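Local coordinates for protein Phikz039 (Pseudomonas phage phikz, PDB 3ZBQ) that belongs to the tubulin/FtsZ superfamily as the phage tubulin-like protein PhuZ and holds GDP in its nucleotide pocket, at residues L183-A188 / L224-D229. Sequence-based numbering, arbitrary orientation.
Sequences LEVLNA and LHVCFD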
ATOM      1  N   LEU A 183      11.055  -5.129  -1.094  1.00  9.75           N
ATOM      2  CA  LEU A 183      11.790  -5.692   0.045  1.00  7.13           C
ATOM      3  C   LEU A 183      12.835  -4.702   0.547  1.00  7.61           C
ATOM      4  O   LEU A 183      13.026  -4.525   1.766  1.00  7.89           O
ATOM      5  CB  LEU A 183      12.464  -7.004  -0.350  1.00  8.76           C
ATOM      6  CG  LEU A 183      11.482  -8.088  -0.785  1.00  9.43           C
ATOM      7  CD1 LEU A 183      12.237  -9.297  -1.296  1.00 15.04           C
ATOM      8  CD2 LEU A 183      10.553  -8.479   0.362  1.00 10.08           C
ATOM      9  N   GLU A 184      13.510  -4.048  -0.395  1.00  7.37           N
ATOM     10  CA  GLU A 184      14.481  -3.022  -0.034  1.00  8.43           C
ATOM     11  C   GLU A 184      13.818  -1.927   0.795  1.00  8.57           C
ATOM     12  O   GLU A 184      14.399  -1.432   1.763  1.00  9.21           O
ATOM     13  CB  GLU A 184      15.123  -2.423  -1.291  1.00  9.95           C
ATOM     14  CG  GLU A 184      16.034  -3.381  -2.034  1.00 17.74           C
ATOM     15  CD  GLU A 184      17.431  -2.832  -2.209  1.00 39.30           C
ATOM     16  OE1 GLU A 184      17.560  -1.621  -2.511  1.00 35.96           O
ATOM     17  OE2 GLU A 184      18.398  -3.610  -2.033  1.00 48.14           O
ATOM     18  N   VAL A 185      12.602  -1.544   0.420  1.00  6.25           N
ATOM     19  CA  VAL A 185      11.872  -0.510   1.148  1.00  6.10           C
ATOM     20  C   VAL A 185      11.462  -0.988   2.544  1.00  7.01           C
ATOM     21  O   VAL A 185      11.653  -0.275   3.524  1.00  7.84           O
ATOM     22  CB  VAL A 185      10.636  -0.021   0.354  1.00  7.06           C
ATOM     23  CG1 VAL A 185       9.693   0.777   1.246  1.00  7.63           C
ATOM     24  CG2 VAL A 185      11.072   0.805  -0.860  1.00  6.03           C
ATOM     25  N   LEU A 186      10.908  -2.197   2.627  1.00  6.03           N
ATOM     26  CA  LEU A 186      10.484  -2.758   3.914  1.00  5.95           C
ATOM     27  C   LEU A 186      11.674  -2.885   4.864  1.00  7.87           C
ATOM     28  O   LEU A 186      11.596  -2.517   6.051  1.00  8.17           O
ATOM     29  CB  LEU A 186       9.798  -4.114   3.703  1.00  7.58           C
ATOM     30  CG  LEU A 186       8.442  -4.052   3.011  1.00  7.77           C
ATOM     31  CD1 LEU A 186       7.919  -5.457   2.715  1.00  6.31           C
ATOM     32  CD2 LEU A 186       7.452  -3.280   3.871  1.00  5.17           C
ATOM     33  N   ASN A 187      12.795  -3.365   4.341  1.00  6.98           N
ATOM     34  CA  ASN A 187      14.005  -3.427   5.145  1.00  8.12           C
ATOM     35  C   ASN A 187      14.424  -2.056   5.654  1.00  8.32           C
ATOM     36  O   ASN A 187      14.788  -1.901   6.822  1.00  8.70           O
ATOM     37  CB  ASN A 187      15.152  -4.050   4.356  1.00 10.64           C
ATOM     38  CG  ASN A 187      16.407  -4.182   5.183  1.00 18.82           C
ATOM     39  OD1 ASN A 187      17.461  -3.644   4.832  1.00 28.58           O
ATOM     40  ND2 ASN A 187      16.297  -4.884   6.310  1.00 27.13           N
ATOM     41  N   ALA A 188      14.382  -1.058   4.779  1.00  6.90           N
ATOM     42  CA  ALA A 188      14.813   0.283   5.177  1.00  6.88           C
ATOM     43  C   ALA A 188      13.877   0.839   6.242  1.00  7.92           C
ATOM     44  O   ALA A 188      14.319   1.435   7.228  1.00  6.86           O
ATOM     45  CB  ALA A 188      14.860   1.202   3.971  1.00  4.93           C
ATOM     46  N   LEU A 224       5.617   8.592  -0.186  1.00  5.41           N
ATOM     47  CA  LEU A 224       6.875   8.350   0.510  1.00  7.14           C
ATOM     48  C   LEU A 224       7.919   7.808  -0.447  1.00  7.08           C
ATOM     49  O   LEU A 224       7.697   6.792  -1.120  1.00  7.19           O
ATOM     50  CB  LEU A 224       6.685   7.354   1.656  1.00  5.13           C
ATOM     51  CG  LEU A 224       7.981   6.803   2.241  1.00  4.11           C
ATOM     52  CD1 LEU A 224       8.719   7.928   2.990  1.00  3.55           C
ATOM     53  CD2 LEU A 224       7.664   5.660   3.179  1.00  5.80           C
ATOM     54  N   HIS A 225       9.047   8.503  -0.508  1.00  5.09           N
ATOM     55  CA  HIS A 225      10.166   8.090  -1.341  1.00  6.89           C
ATOM     56  C   HIS A 225      11.333   7.646  -0.466  1.00  7.77           C
ATOM     57  O   HIS A 225      11.880   8.443   0.308  1.00  7.21           O
ATOM     58  CB  HIS A 225      10.613   9.248  -2.241  1.00  8.07           C
ATOM     59  CG  HIS A 225       9.500   9.879  -3.021  1.00  9.00           C
ATOM     60  ND1 HIS A 225       9.197   9.508  -4.318  1.00  9.71           N
ATOM     61  CD2 HIS A 225       8.623  10.856  -2.693  1.00  9.05           C
ATOM     62  CE1 HIS A 225       8.177  10.231  -4.750  1.00 11.27           C
ATOM     63  NE2 HIS A 225       7.813  11.059  -3.784  1.00 10.67           N
ATOM     64  N   VAL A 226      11.714   6.378  -0.580  1.00  7.08           N
ATOM     65  CA  VAL A 226      12.871   5.870   0.145  1.00  7.50           C
ATOM     66  C   VAL A 226      14.116   6.055  -0.713  1.00  8.39           C
ATOM     67  O   VAL A 226      14.228   5.464  -1.786  1.00  9.22           O
ATOM     68  CB  VAL A 226      12.701   4.394   0.543  1.00  6.86           C
ATOM     69  CG1 VAL A 226      13.941   3.898   1.294  1.00  8.50           C
ATOM     70  CG2 VAL A 226      11.462   4.218   1.413  1.00  6.54           C
ATOM     71  N   CYS A 227      15.033   6.899  -0.242  1.00  7.65           N
ATOM     72  CA  CYS A 227      16.201   7.293  -1.032  1.00 11.10           C
ATOM     73  C   CYS A 227      17.478   6.800  -0.369  1.00 12.47           C
ATOM     74  O   CYS A 227      17.651   6.966   0.837  1.00 11.61           O
ATOM     75  CB  CYS A 227      16.257   8.821  -1.172  1.00 10.64           C
ATOM     76  SG  CYS A 227      14.728   9.571  -1.802  1.00 10.88           S
ATOM     77  N   PHE A 228      18.384   6.219  -1.154  1.00  9.42           N
ATOM     78  CA  PHE A 228      19.571   5.580  -0.577  1.00 10.95           C
ATOM     79  C   PHE A 228      20.865   6.391  -0.688  1.00 14.88           C
ATOM     80  O   PHE A 228      21.937   5.925  -0.283  1.00 12.58           O
ATOM     81  CB  PHE A 228      19.741   4.167  -1.122  1.00 12.49           C
ATOM     82  CG  PHE A 228      18.607   3.260  -0.761  1.00 13.11           C
ATOM     83  CD1 PHE A 228      18.538   2.685   0.501  1.00 15.20           C
ATOM     84  CD2 PHE A 228      17.582   3.015  -1.666  1.00 17.28           C
ATOM     85  CE1 PHE A 228      17.483   1.863   0.847  1.00 16.06           C
ATOM     86  CE2 PHE A 228      16.521   2.197  -1.324  1.00 15.01           C
ATOM     87  CZ  PHE A 228      16.475   1.610  -0.072  1.00 12.92           C
ATOM     88  N   ASP A 229      20.750   7.612  -1.205  1.00 15.63           N
ATOM     89  CA  ASP A 229      21.842   8.587  -1.128  1.00 10.83           C
ATOM     90  C   ASP A 229      21.320  10.031  -1.150  1.00 13.45           C
ATOM     91  O   ASP A 229      20.116  10.259  -1.314  1.00 11.92           O
ATOM     92  CB  ASP A 229      22.888   8.350  -2.228  1.00 11.27           C
ATOM     93  CG  ASP A 229      22.321   8.478  -3.632  1.00 15.72           C
ATOM     94  OD1 ASP A 229      21.321   9.193  -3.837  1.00 17.13           O
ATOM     95  OD2 ASP A 229      22.897   7.865  -4.553  1.00 21.54           O
TER
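Val226 meets Val185 and Ala188 where the central helix of the tubulin/FtsZ fold, residues 175-192, packs against strand 222-227. This long helix links the nucleotide-binding half of the molecule to the C-terminal domain, to which the strand belongs. No hydrogen bond joins the two segments, and the contact is mainly apolar.

Val226 can be followed outward from its backbone. CB already lies 4.2 Å from CG2 of Val185, and the two methyls then part to serve different helix residues. CG1, anti to the backbone N (chi1 180°), ends 3.9 Å from CB of Ala188, one helical turn beyond Glu184. CG2, anti to the carbonyl carbon, reaches both branches of Val185, with CG1 of that residue at 3.9 Å. Asn165 of strand 163-168 also touches both valines, while Phe278 of strand 275-281 touches Val226 and Ala188; helix and strand are thus packed together with both neighbouring strands of the sheet.

Just past the strand, the exposed Phe228 continues the contact. The far half of its ring reaches the helix: CE1 lies 4.1 Å from CB of Ala188, approaching obliquely, and CE2 is 4.1 Å from OE1 of Glu184. The carboxylate plane is turned 59° from the ring plane, too far for a parallel stack. The backbone N of Phe228 is hydrogen-bonded to OE1 of Glu232, which ties the main chain here to helix 230-234. At the ring's tip, CZ comes edge-on to within 4.1 Å of the main-chain O of Glu184, an oxygen that also accepts the helical bond from Ala188 N at 3.0 Å.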